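Local coordinates for haloacid dehalogenase-like hydrolase (Bacteroides thetaiotaomicron, PDB 4JB3), which removes the phosphate group from D-ribitol 5-phosphate and D-ribitol 1-phosphate, and also from 5-amino-6-(5-phospho-D-ribitylamino)uracil, an intermediate of riboflavin biosynthesis, at residues M95-F106 and T132-A140; Q45-A53 and L85-L93. All blocks are in the same frame, centred on the assembly; numbering follows the deposited sequence.

Contact 1 (M95-F106 and T132-A140)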
ATOM      1  N   MET A  95      16.544  14.613  -5.169  1.00 11.02           N
ATOM      2  CA  MET A  95      15.737  13.630  -4.465  1.00 10.18           C
ATOM      3  C   MET A  95      14.381  14.202  -4.106  1.00 11.28           C
ATOM      4  O   MET A  95      13.374  13.496  -4.177  1.00 10.72           O
ATOM      5  CB  MET A  95      16.460  13.139  -3.209  1.00 11.47           C
ATOM      6  CG  MET A  95      17.642  12.232  -3.508  1.00 15.40           C
ATOM      7  SD  MET A  95      17.041  10.632  -4.115  1.00 17.64           S
ATOM      8  CE  MET A  95      16.785   9.776  -2.572  1.00 26.51           C
ATOM      9  N   GLU A  96      14.339  15.478  -3.736  1.00 10.79           N
ATOM     10  CA  GLU A  96      13.078  16.054  -3.283  1.00 14.02           C
ATOM     11  C   GLU A  96      12.056  16.164  -4.411  1.00 11.32           C
ATOM     12  O   GLU A  96      10.878  15.910  -4.200  1.00 13.26           O
ATOM     13  CB  GLU A  96      13.285  17.403  -2.604  1.00 16.00           C
ATOM     14  CG  GLU A  96      12.011  17.973  -1.979  1.00 21.76           C
ATOM     15  CD  GLU A  96      11.445  17.106  -0.860  1.00 32.59           C
ATOM     16  OE1 GLU A  96      12.208  16.345  -0.225  1.00 41.09           O
ATOM     17  OE2 GLU A  96      10.225  17.198  -0.608  1.00 39.03           O
ATOM     18  N   GLU A  97      12.489  16.526  -5.611  1.00 11.35           N
ATOM     19  CA  GLU A  97      11.489  16.622  -6.666  1.00 10.51           C
ATOM     20  C   GLU A  97      11.055  15.239  -7.130  1.00 11.75           C
ATOM     21  O   GLU A  97       9.919  15.067  -7.578  1.00 11.65           O
ATOM     22  CB  GLU A  97      11.963  17.490  -7.813  1.00 16.24           C
ATOM     23  CG  GLU A  97      13.080  16.906  -8.598  1.00 14.53           C
ATOM     24  CD  GLU A  97      13.603  17.898  -9.610  1.00 16.41           C
ATOM     25  OE1 GLU A  97      14.837  18.028  -9.733  1.00 14.67           O
ATOM     26  OE2 GLU A  97      12.774  18.554 -10.286  1.00 26.82           O
ATOM     27  N   THR A  98      11.934  14.252  -6.979  1.00  9.44           N
ATOM     28  CA  THR A  98      11.581  12.880  -7.322  1.00  9.62           C
ATOM     29  C   THR A  98      10.564  12.353  -6.308  1.00  9.99           C
ATOM     30  O   THR A  98       9.571  11.714  -6.684  1.00 11.03           O
ATOM     31  CB  THR A  98      12.830  11.989  -7.395  1.00 10.35           C
ATOM     32  OG1 THR A  98      13.740  12.550  -8.357  1.00 11.15           O
ATOM     33  CG2 THR A  98      12.449  10.574  -7.832  1.00 11.97           C
ATOM     34  N   LYS A  99      10.802  12.643  -5.032  1.00  9.73           N
ATOM     35  CA  LYS A  99       9.854  12.289  -3.977  1.00  8.52           C
ATOM     36  C   LYS A  99       8.503  12.943  -4.232  1.00 10.14           C
ATOM     37  O   LYS A  99       7.465  12.282  -4.133  1.00 11.93           O
ATOM     38  CB  LYS A  99      10.378  12.704  -2.605  1.00  9.59           C
ATOM     39  CG  LYS A  99       9.406  12.398  -1.458  1.00  9.03           C
ATOM     40  CD  LYS A  99      10.021  12.766  -0.121  1.00 12.22           C
ATOM     41  CE  LYS A  99       9.010  12.625   1.001  1.00 15.66           C
ATOM     42  NZ  LYS A  99       9.647  12.870   2.323  1.00 18.75           N
ATOM     43  N   GLN A 100       8.506  14.233  -4.568  1.00  8.51           N
ATOM     44  CA  GLN A 100       7.242  14.932  -4.783  1.00 13.25           C
ATOM     45  C   GLN A 100       6.455  14.336  -5.946  1.00 13.23           C
ATOM     46  O   GLN A 100       5.219  14.273  -5.892  1.00 12.99           O
ATOM     47  CB  GLN A 100       7.455  16.437  -4.945  1.00 18.20           C
ATOM     48  CG  GLN A 100       7.893  17.122  -3.653  1.00 22.47           C
ATOM     49  CD  GLN A 100       6.984  16.801  -2.473  1.00 31.71           C
ATOM     50  OE1 GLN A 100       5.759  16.863  -2.580  1.00 32.02           O
ATOM     51  NE2 GLN A 100       7.586  16.451  -1.341  1.00 33.93           N
ATOM     52  N   ALA A 101       7.157  13.857  -6.974  1.00 10.23           N
ATOM     53  CA  ALA A 101       6.472  13.193  -8.080  1.00  9.61           C
ATOM     54  C   ALA A 101       5.796  11.910  -7.609  1.00  8.64           C
ATOM     55  O   ALA A 101       4.628  11.670  -7.914  1.00 10.23           O
ATOM     56  CB  ALA A 101       7.426  12.925  -9.240  1.00 10.57           C
ATOM     57  N   TRP A 102       6.513  11.095  -6.845  1.00  8.95           N
ATOM     58  CA  TRP A 102       5.914   9.899  -6.255  1.00  8.10           C
ATOM     59  C   TRP A 102       4.686  10.198  -5.393  1.00  9.75           C
ATOM     60  O   TRP A 102       3.699   9.452  -5.423  1.00 11.49           O
ATOM     61  CB  TRP A 102       6.950   9.134  -5.431  1.00  8.55           C
ATOM     62  CG  TRP A 102       7.727   8.173  -6.275  1.00  9.23           C
ATOM     63  CD1 TRP A 102       9.034   8.297  -6.677  1.00 11.35           C
ATOM     64  CD2 TRP A 102       7.242   6.956  -6.860  1.00 10.11           C
ATOM     65  NE1 TRP A 102       9.388   7.223  -7.460  1.00 10.63           N
ATOM     66  CE2 TRP A 102       8.304   6.392  -7.595  1.00 10.39           C
ATOM     67  CE3 TRP A 102       6.010   6.288  -6.832  1.00  9.49           C
ATOM     68  CZ2 TRP A 102       8.180   5.187  -8.277  1.00 11.03           C
ATOM     69  CZ3 TRP A 102       5.886   5.098  -7.511  1.00 12.16           C
ATOM     70  CH2 TRP A 102       6.959   4.558  -8.231  1.00 11.35           C
ATOM     71  N   LEU A 103       4.747  11.276  -4.617  1.00  9.26           N
ATOM     72  CA  LEU A 103       3.621  11.619  -3.749  1.00  8.84           C
ATOM     73  C   LEU A 103       2.409  12.080  -4.562  1.00 11.30           C
ATOM     74  O   LEU A 103       1.290  12.148  -4.038  1.00 12.08           O
ATOM     75  CB  LEU A 103       4.030  12.660  -2.712  1.00 12.48           C
ATOM     76  CG  LEU A 103       5.084  12.155  -1.725  1.00 15.62           C
ATOM     77  CD1 LEU A 103       5.407  13.224  -0.698  1.00 16.61           C
ATOM     78  CD2 LEU A 103       4.624  10.884  -1.035  1.00 16.48           C
ATOM     79  N   GLY A 104       2.631  12.369  -5.842  1.00 11.39           N
ATOM     80  CA  GLY A 104       1.555  12.688  -6.760  1.00 11.94           C
ATOM     81  C   GLY A 104       0.558  11.556  -6.921  1.00 10.96           C
ATOM     82  O   GLY A 104      -0.574  11.790  -7.343  1.00 11.64           O
ATOM     83  N   PHE A 105       0.970  10.333  -6.582  1.00 10.62           N
ATOM     84  CA  PHE A 105       0.061   9.188  -6.641  1.00 10.84           C
ATOM     85  C   PHE A 105      -1.048   9.270  -5.608  1.00 11.80           C
ATOM     86  O   PHE A 105      -2.075   8.610  -5.750  1.00 13.40           O
ATOM     87  CB  PHE A 105       0.816   7.886  -6.359  1.00 10.59           C
ATOM     88  CG  PHE A 105       1.320   7.177  -7.585  1.00 11.47           C
ATOM     89  CD1 PHE A 105       0.470   6.375  -8.338  1.00 15.67           C
ATOM     90  CD2 PHE A 105       2.650   7.268  -7.953  1.00 13.41           C
ATOM     91  CE1 PHE A 105       0.938   5.702  -9.464  1.00 20.51           C
ATOM     92  CE2 PHE A 105       3.124   6.603  -9.076  1.00 12.76           C
ATOM     93  CZ  PHE A 105       2.264   5.816  -9.829  1.00 16.27           C
ATOM     94  N   PHE A 106      -0.836  10.044  -4.546  1.00 16.38           N
ATOM     95  CA  PHE A 106      -1.687   9.928  -3.361  1.00 15.06           C
ATOM     96  C   PHE A 106      -2.528  11.145  -3.045  1.00 15.47           C
ATOM     97  O   PHE A 106      -2.097  12.277  -3.243  1.00 17.67           O
ATOM     98  CB  PHE A 106      -0.828   9.583  -2.139  1.00 14.44           C
ATOM     99  CG  PHE A 106      -0.016   8.339  -2.315  1.00 14.68           C
ATOM    100  CD1 PHE A 106      -0.581   7.100  -2.093  1.00 18.00           C
ATOM    101  CD2 PHE A 106       1.305   8.397  -2.717  1.00 15.72           C
ATOM    102  CE1 PHE A 106       0.164   5.937  -2.256  1.00 19.98           C
ATOM    103  CE2 PHE A 106       2.040   7.240  -2.895  1.00 17.23           C
ATOM    104  CZ  PHE A 106       1.467   6.011  -2.664  1.00 14.58           C
ATOM    105  N   THR A 132       5.727  -0.703  -2.760  1.00  7.11           N
ATOM    106  CA  THR A 132       6.052   0.665  -2.438  1.00  6.52           C
ATOM    107  C   THR A 132       7.544   0.902  -2.601  1.00  6.33           C
ATOM    108  O   THR A 132       8.253   0.064  -3.157  1.00  8.40           O
ATOM    109  CB  THR A 132       5.502   1.051  -1.027  1.00  8.98           C
ATOM    110  OG1 THR A 132       5.560   2.471  -0.846  1.00  9.66           O
ATOM    111  CG2 THR A 132       6.262   0.337   0.084  1.00 10.99           C
ATOM    112  N   ASN A 133       8.008   2.056  -2.134  1.00  6.44           N
ATOM    113  CA  ASN A 133       9.373   2.469  -2.369  1.00  6.43           C
ATOM    114  C   ASN A 133       9.802   3.454  -1.293  1.00  6.48           C
ATOM    115  O   ASN A 133       8.954   3.966  -0.556  1.00  7.02           O
ATOM    116  CB  ASN A 133       9.507   3.035  -3.790  1.00  6.88           C
ATOM    117  CG  ASN A 133       8.695   4.280  -3.998  1.00  9.42           C
ATOM    118  OD1 ASN A 133       9.005   5.335  -3.444  1.00  9.83           O
ATOM    119  ND2 ASN A 133       7.645   4.172  -4.805  1.00  9.79           N
ATOM    120  N   PRO A 134      11.115   3.702  -1.174  1.00  7.22           N
ATOM    121  CA  PRO A 134      11.617   4.593  -0.121  1.00  7.30           C
ATOM    122  C   PRO A 134      11.098   6.020  -0.194  1.00  6.72           C
ATOM    123  O   PRO A 134      11.010   6.678   0.852  1.00  8.10           O
ATOM    124  CB  PRO A 134      13.131   4.578  -0.347  1.00  9.60           C
ATOM    125  CG  PRO A 134      13.400   3.266  -0.992  1.00 13.60           C
ATOM    126  CD  PRO A 134      12.212   3.009  -1.876  1.00  7.23           C
ATOM    127  N   PHE A 135      10.763   6.511  -1.385  1.00  7.40           N
ATOM    128  CA  PHE A 135      10.263   7.878  -1.469  1.00  7.59           C
ATOM    129  C   PHE A 135       8.930   7.984  -0.747  1.00  8.58           C
ATOM    130  O   PHE A 135       8.713   8.887   0.078  1.00  9.62           O
ATOM    131  CB  PHE A 135      10.086   8.316  -2.923  1.00  8.72           C
ATOM    132  CG  PHE A 135      11.366   8.377  -3.699  1.00  7.20           C
ATOM    133  CD1 PHE A 135      12.205   9.485  -3.607  1.00  8.84           C
ATOM    134  CD2 PHE A 135      11.720   7.338  -4.548  1.00  7.87           C
ATOM    135  CE1 PHE A 135      13.397   9.544  -4.334  1.00  9.45           C
ATOM    136  CE2 PHE A 135      12.911   7.391  -5.286  1.00  9.02           C
ATOM    137  CZ  PHE A 135      13.752   8.495  -5.169  1.00  8.80           C
ATOM    138  N   VAL A 136       8.024   7.072  -1.074  1.00  7.75           N
ATOM    139  CA  VAL A 136       6.702   7.074  -0.466  1.00  7.74           C
ATOM    140  C   VAL A 136       6.784   6.798   1.036  1.00  7.98           C
ATOM    141  O   VAL A 136       6.133   7.469   1.840  1.00  8.78           O
ATOM    142  CB  VAL A 136       5.785   6.057  -1.160  1.00  6.66           C
ATOM    143  CG1 VAL A 136       4.415   5.971  -0.458  1.00  8.02           C
ATOM    144  CG2 VAL A 136       5.618   6.434  -2.639  1.00  9.51           C
ATOM    145  N   MET A 137       7.599   5.823   1.413  1.00  8.47           N
ATOM    146  CA  MET A 137       7.710   5.453   2.822  1.00  6.90           C
ATOM    147  C   MET A 137       8.403   6.503   3.697  1.00  8.70           C
ATOM    148  O   MET A 137       8.147   6.576   4.900  1.00  9.45           O
ATOM    149  CB  MET A 137       8.352   4.070   2.964  1.00 10.05           C
ATOM    150  CG  MET A 137       7.446   2.924   2.504  1.00  8.98           C
ATOM    151  SD  MET A 137       5.893   2.788   3.432  1.00 13.17           S
ATOM    152  CE  MET A 137       4.738   3.452   2.249  1.00 16.18           C
ATOM    153  N   SER A 138       9.256   7.338   3.113  1.00  9.82           N
ATOM    154  CA  SER A 138       9.851   8.408   3.909  1.00  9.39           C
ATOM    155  C   SER A 138       8.782   9.370   4.426  1.00 10.77           C
ATOM    156  O   SER A 138       8.940   9.967   5.490  1.00 12.47           O
ATOM    157  CB  SER A 138      10.934   9.149   3.125  1.00 12.52           C
ATOM    158  OG  SER A 138      10.380   9.936   2.094  1.00 14.62           O
ATOM    159  N   TRP A 139       7.693   9.499   3.673  1.00 10.83           N
ATOM    160  CA  TRP A 139       6.516  10.246   4.103  1.00  9.92           C
ATOM    161  C   TRP A 139       5.608   9.420   5.022  1.00  9.03           C
ATOM    162  O   TRP A 139       5.299   9.838   6.140  1.00  9.48           O
ATOM    163  CB  TRP A 139       5.720  10.732   2.879  1.00 10.50           C
ATOM    164  CG  TRP A 139       4.276  11.035   3.170  1.00  9.48           C
ATOM    165  CD1 TRP A 139       3.788  12.025   3.975  1.00 11.94           C
ATOM    166  CD2 TRP A 139       3.130  10.346   2.651  1.00  8.46           C
ATOM    167  NE1 TRP A 139       2.412  11.991   3.991  1.00 14.17           N
ATOM    168  CE2 TRP A 139       1.983  10.965   3.191  1.00 12.58           C
ATOM    169  CE3 TRP A 139       2.967   9.261   1.784  1.00 11.02           C
ATOM    170  CZ2 TRP A 139       0.684  10.535   2.887  1.00 13.20           C
ATOM    171  CZ3 TRP A 139       1.677   8.839   1.480  1.00 14.80           C
ATOM    172  CH2 TRP A 139       0.553   9.473   2.034  1.00 13.50           C
ATOM    173  N   ALA A 140       5.201   8.236   4.566  1.00  7.39           N
ATOM    174  CA  ALA A 140       4.206   7.466   5.310  1.00  7.39           C
ATOM    175  C   ALA A 140       4.719   7.021   6.676  1.00  7.64           C
ATOM    176  O   ALA A 140       3.976   7.032   7.662  1.00  9.21           O
ATOM    177  CB  ALA A 140       3.745   6.266   4.494  1.00 10.67           C
TER
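With CG of F135 anti to its carbonyl carbon (chi1 -64°), the phenyl ring enters a knobs-into-holes pocket formed by M95, T98, K99 and W102, while K99 extends through every torsion to bring NZ to S138. Helix 95-103, in what is probably the helical cap of this HAD phosphatase, crosses helix 134-140, which follows core strand 125-130, at -82°. T98 CG2 makes a CH-pi contact over one face of the F135 ring, 4.0 Å from its centroid, and M95 SD approaches obliquely in a Met-aromatic contact, 3.8 Å from F135 CE1. The five-membered ring of W102 lies nearly parallel to the phenyl ring of F135 (planes at 12°) but slid aside. N133 caps helix 134-140 through OD1, accepting from V136 N, and its ND2, bonded to E72, lies above the indole of W102. An alanine at W102 would remove that indole and is likely to leave N133 ND2 without its cover and one flank of F135 unsupported. The W102 side chain lies about 4 Å (nearest atoms) from a bound glycerol. F106 CE2 meets V136 CG1 and L103 CD2 meets W139 CE3. K99 NZ donates to S138 OG at 3.0 Å, and that hydroxyl in turn donates to F135 O at 2.8 Å.

Contact 2 (Q45-A53 and L85-L93)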
ATOM      1  N   GLN A  45       0.573  13.360 -14.194  1.00 12.71           N
ATOM      2  CA  GLN A  45       0.846  14.800 -14.239  1.00 13.38           C
ATOM      3  C   GLN A  45       2.117  15.173 -13.473  1.00 12.02           C
ATOM      4  O   GLN A  45       2.907  15.993 -13.948  1.00 15.02           O
ATOM      5  CB  GLN A  45      -0.337  15.586 -13.665  1.00 17.98           C
ATOM      6  CG  GLN A  45      -1.574  15.616 -14.549  1.00 25.97           C
ATOM      7  CD  GLN A  45      -1.363  16.411 -15.823  1.00 33.62           C
ATOM      8  OE1 GLN A  45      -0.934  17.567 -15.786  1.00 36.92           O
ATOM      9  NE2 GLN A  45      -1.660  15.792 -16.961  1.00 34.94           N
ATOM     10  N   ALA A  46       2.310  14.572 -12.299  1.00 10.93           N
ATOM     11  CA  ALA A  46       3.456  14.897 -11.452  1.00 11.41           C
ATOM     12  C   ALA A  46       4.755  14.470 -12.118  1.00 10.62           C
ATOM     13  O   ALA A  46       5.764  15.178 -12.030  1.00 13.63           O
ATOM     14  CB  ALA A  46       3.312  14.246 -10.090  1.00 11.60           C
ATOM     15  N   PHE A  47       4.747  13.308 -12.766  1.00  9.88           N
ATOM     16  CA  PHE A  47       5.954  12.866 -13.464  1.00 11.02           C
ATOM     17  C   PHE A  47       6.200  13.614 -14.767  1.00 10.16           C
ATOM     18  O   PHE A  47       7.351  13.863 -15.125  1.00 10.47           O
ATOM     19  CB  PHE A  47       5.990  11.344 -13.648  1.00 10.20           C
ATOM     20  CG  PHE A  47       6.410  10.607 -12.405  1.00 10.17           C
ATOM     21  CD1 PHE A  47       5.471  10.232 -11.444  1.00  9.70           C
ATOM     22  CD2 PHE A  47       7.752  10.320 -12.178  1.00 12.81           C
ATOM     23  CE1 PHE A  47       5.864   9.566 -10.288  1.00 12.24           C
ATOM     24  CE2 PHE A  47       8.153   9.649 -11.027  1.00 10.13           C
ATOM     25  CZ  PHE A  47       7.212   9.275 -10.078  1.00 10.99           C
ATOM     26  N   ILE A  48       5.138  13.993 -15.478  1.00 10.71           N
ATOM     27  CA  ILE A  48       5.305  14.829 -16.671  1.00 11.49           C
ATOM     28  C   ILE A  48       6.006  16.140 -16.302  1.00 12.30           C
ATOM     29  O   ILE A  48       6.870  16.613 -17.040  1.00 13.22           O
ATOM     30  CB  ILE A  48       3.954  15.102 -17.377  1.00 12.70           C
ATOM     31  CG1 ILE A  48       3.464  13.832 -18.074  1.00 13.76           C
ATOM     32  CG2 ILE A  48       4.084  16.238 -18.382  1.00 14.79           C
ATOM     33  CD1 ILE A  48       2.058  13.936 -18.647  1.00 17.37           C
ATOM     34  N   LYS A  49       5.672  16.682 -15.130  1.00 13.42           N
ATOM     35  CA  LYS A  49       6.270  17.924 -14.636  1.00 15.84           C
ATOM     36  C   LYS A  49       7.799  17.821 -14.537  1.00 13.97           C
ATOM     37  O   LYS A  49       8.500  18.808 -14.750  1.00 16.69           O
ATOM     38  CB  LYS A  49       5.659  18.307 -13.277  1.00 25.74           C
ATOM     39  CG  LYS A  49       6.267  19.549 -12.631  1.00 37.38           C
ATOM     40  CD  LYS A  49       5.491  19.986 -11.393  1.00 44.17           C
ATOM     41  CE  LYS A  49       6.152  21.183 -10.720  1.00 51.82           C
ATOM     42  NZ  LYS A  49       5.357  21.690  -9.568  1.00 57.53           N
ATOM     43  N   LEU A  50       8.298  16.618 -14.244  1.00 14.96           N
ATOM     44  CA  LEU A  50       9.747  16.376 -14.167  1.00 14.94           C
ATOM     45  C   LEU A  50      10.409  16.256 -15.528  1.00 17.85           C
ATOM     46  O   LEU A  50      11.637  16.324 -15.628  1.00 19.95           O
ATOM     47  CB  LEU A  50      10.042  15.084 -13.410  1.00 17.21           C
ATOM     48  CG  LEU A  50       9.655  14.935 -11.949  1.00 19.35           C
ATOM     49  CD1 LEU A  50      10.128  13.577 -11.465  1.00 17.46           C
ATOM     50  CD2 LEU A  50      10.265  16.047 -11.118  1.00 23.84           C
ATOM     51  N   GLY A  51       9.609  16.061 -16.571  1.00 13.98           N
ATOM     52  CA  GLY A  51      10.141  15.821 -17.893  1.00 15.11           C
ATOM     53  C   GLY A  51       9.791  14.466 -18.472  1.00 16.97           C
ATOM     54  O   GLY A  51      10.160  14.166 -19.599  1.00 18.65           O
ATOM     55  N   LEU A  52       9.088  13.636 -17.708  1.00 14.49           N
ATOM     56  CA  LEU A  52       8.730  12.316 -18.216  1.00 13.23           C
ATOM     57  C   LEU A  52       7.477  12.442 -19.072  1.00 17.06           C
ATOM     58  O   LEU A  52       6.367  12.131 -18.629  1.00 16.72           O
ATOM     59  CB  LEU A  52       8.520  11.330 -17.068  1.00 14.48           C
ATOM     60  CG  LEU A  52       8.493   9.842 -17.437  1.00 13.71           C
ATOM     61  CD1 LEU A  52       9.835   9.404 -18.005  1.00 17.26           C
ATOM     62  CD2 LEU A  52       8.132   8.996 -16.225  1.00 12.47           C
ATOM     63  N   ALA A  53       7.658  12.906 -20.302  1.00 14.05           N
ATOM     64  CA  ALA A  53       6.533  13.263 -21.147  1.00 14.92           C
ATOM     65  C   ALA A  53       5.624  12.082 -21.482  1.00 16.74           C
ATOM     66  O   ALA A  53       4.441  12.274 -21.779  1.00 18.36           O
ATOM     67  CB  ALA A  53       7.028  13.933 -22.416  1.00 19.94           C
ATOM     68  N   LEU A  85      15.856   7.884 -13.871  1.00 10.60           N
ATOM     69  CA  LEU A  85      14.694   8.691 -14.238  1.00 11.19           C
ATOM     70  C   LEU A  85      15.148  10.008 -14.862  1.00 10.55           C
ATOM     71  O   LEU A  85      14.617  10.438 -15.885  1.00 11.96           O
ATOM     72  CB  LEU A  85      13.808   8.944 -13.019  1.00  9.43           C
ATOM     73  CG  LEU A  85      12.579   9.824 -13.244  1.00 10.59           C
ATOM     74  CD1 LEU A  85      11.637   9.157 -14.219  1.00 16.15           C
ATOM     75  CD2 LEU A  85      11.876  10.093 -11.909  1.00 12.18           C
ATOM     76  N   GLY A  86      16.154  10.639 -14.258  1.00 10.21           N
ATOM     77  CA  GLY A  86      16.708  11.865 -14.801  1.00 11.92           C
ATOM     78  C   GLY A  86      17.243  11.688 -16.211  1.00 11.42           C
ATOM     79  O   GLY A  86      17.099  12.574 -17.056  1.00 13.39           O
ATOM     80  N   ASP A  87      17.872  10.547 -16.473  1.00 12.94           N
ATOM     81  CA  ASP A  87      18.401  10.297 -17.814  1.00 16.02           C
ATOM     82  C   ASP A  87      17.252  10.206 -18.825  1.00 15.88           C
ATOM     83  O   ASP A  87      17.376  10.681 -19.954  1.00 19.37           O
ATOM     84  CB  ASP A  87      19.226   9.008 -17.849  1.00 16.39           C
ATOM     85  CG  ASP A  87      20.523   9.105 -17.064  1.00 21.69           C
ATOM     86  OD1 ASP A  87      20.957  10.223 -16.716  1.00 19.28           O
ATOM     87  OD2 ASP A  87      21.117   8.039 -16.803  1.00 21.38           O
ATOM     88  N   LEU A  88      16.141   9.597 -18.415  1.00 17.59           N
ATOM     89  CA  LEU A  88      14.942   9.571 -19.252  1.00 17.31           C
ATOM     90  C   LEU A  88      14.398  10.975 -19.502  1.00 20.44           C
ATOM     91  O   LEU A  88      13.943  11.288 -20.611  1.00 23.62           O
ATOM     92  CB  LEU A  88      13.842   8.725 -18.609  1.00 18.99           C
ATOM     93  CG  LEU A  88      14.012   7.205 -18.609  1.00 22.68           C
ATOM     94  CD1 LEU A  88      12.808   6.540 -17.967  1.00 21.91           C
ATOM     95  CD2 LEU A  88      14.194   6.691 -20.019  1.00 31.61           C
ATOM     96  N   CYS A  89      14.431  11.812 -18.469  1.00 18.72           N
ATOM     97  CA  CYS A  89      13.850  13.152 -18.535  1.00 19.09           C
ATOM     98  C   CYS A  89      14.785  14.130 -19.216  1.00 21.57           C
ATOM     99  O   CYS A  89      14.382  15.237 -19.575  1.00 24.28           O
ATOM    100  CB  CYS A  89      13.532  13.670 -17.128  1.00 18.17           C
ATOM    101  SG  CYS A  89      12.212  12.796 -16.272  1.00 20.40           S
ATOM    102  N   GLY A  90      16.043  13.728 -19.379  1.00 18.79           N
ATOM    103  CA  GLY A  90      17.029  14.593 -19.983  1.00 17.15           C
ATOM    104  C   GLY A  90      17.532  15.672 -19.043  1.00 18.29           C
ATOM    105  O   GLY A  90      18.080  16.678 -19.507  1.00 21.91           O
ATOM    106  N   ARG A  91      17.360  15.473 -17.736  1.00 18.44           N
ATOM    107  CA  ARG A  91      17.943  16.396 -16.768  1.00 19.53           C
ATOM    108  C   ARG A  91      18.157  15.775 -15.392  1.00 15.99           C
ATOM    109  O   ARG A  91      17.488  14.818 -15.018  1.00 24.13           O
ATOM    110  CB  ARG A  91      17.135  17.697 -16.674  1.00 29.55           C
ATOM    111  CG  ARG A  91      15.862  17.630 -15.853  1.00 36.41           C
ATOM    112  CD  ARG A  91      15.509  19.036 -15.366  1.00 39.88           C
ATOM    113  NE  ARG A  91      14.266  19.082 -14.607  1.00 34.62           N
ATOM    114  CZ  ARG A  91      14.186  19.041 -13.278  1.00 31.05           C
ATOM    115  NH1 ARG A  91      15.283  18.947 -12.531  1.00 26.07           N
ATOM    116  NH2 ARG A  91      12.997  19.087 -12.694  1.00 33.37           N
ATOM    117  N   GLU A  92      19.104  16.337 -14.650  1.00 15.73           N
ATOM    118  CA  GLU A  92      19.441  15.861 -13.316  1.00 14.74           C
ATOM    119  C   GLU A  92      18.353  16.251 -12.332  1.00 13.69           C
ATOM    120  O   GLU A  92      18.006  17.433 -12.213  1.00 18.40           O
ATOM    121  CB  GLU A  92      20.764  16.473 -12.871  1.00 22.06           C
ATOM    122  CG  GLU A  92      21.225  16.039 -11.495  1.00 36.54           C
ATOM    123  CD  GLU A  92      22.326  15.003 -11.562  1.00 54.18           C
ATOM    124  OE1 GLU A  92      22.561  14.459 -12.662  1.00 59.50           O
ATOM    125  OE2 GLU A  92      22.968  14.743 -10.520  1.00 60.50           O
ATOM    126  N   LEU A  93      17.810  15.260 -11.637  1.00 12.37           N
ATOM    127  CA  LEU A  93      16.741  15.504 -10.688  1.00 11.46           C
ATOM    128  C   LEU A  93      17.295  15.501  -9.277  1.00 12.34           C
ATOM    129  O   LEU A  93      18.272  14.810  -8.990  1.00 15.34           O
ATOM    130  CB  LEU A  93      15.694  14.407 -10.808  1.00 11.45           C
ATOM    131  CG  LEU A  93      15.084  14.192 -12.188  1.00 10.37           C
ATOM    132  CD1 LEU A  93      14.183  12.966 -12.148  1.00 14.19           C
ATOM    133  CD2 LEU A  93      14.279  15.421 -12.622  1.00 13.90           C
TER
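G51 and C89 bring the backbones together, their CA atoms 4.6 Å apart, where the C-terminal ends of two helices meet at 70°. Both helices finish in a Schellman motif, with G51 and G90 taking the positive phi: L52 N bonds back to F47 O and R91 N to G86 O. The glycine at G51 suits both its own turn and its neighbour, because a beta carbon there would press against the carbonyl O of L50 and come within 3.1 Å of C89 CB.

C89 fills the junction. Its SG lies 3.5 Å from L52 N and 3.6 Å from L50 O, with CB of L52 next, so the thiol packs against the turn that closes helix 40-50. The two methyls of L85 are shared out: CD2 meets L50 CD1 and reaches the edge of the F47 ring in its plane, 3.9 Å from CE2, while CD1 meets L52 CD2. With CG trans to its backbone N (chi1 -165°), L52 also lays CD1 alongside L88, 4.1 Å from L88 CB. F68 of helix 66-72 adjoins both L52 and L85.

L93, itself buried, lays CD2 over the centre of the guanidinium of exposed R91, 3.6 Å above its plane, and touches L50 CD1 with its own CD1. The charge of R91 is met by E97 of helix 95-103. Apart from C89 against the backbone of L50 and L52, the contacts are mostly of methyl and aromatic C-H groups, and the side chains across the junction make no hydrogen bond, which implies that it is held mainly by apolar fit.

The two contacts lie with their centres 14 Å apart. Along the chain they come one after the other, the segments of contact 2 both preceding those of contact 1, and helix 78-89 is followed by helix 95-103. They also touch in space, where A101 of contact 1 packs on F47 and L50 of contact 2. The helices joined by contact 2 come, with 95-103, in sequence between strands 26-29 and 125-130, the place where a C1 cap is inserted in HAD phosphatases, and so probably form that cap. Contact 1 ties that helical layer to helix 134-140, much nearer the sodium ion bound by D30, G32 and D194, consistent with the closed lid of this structure.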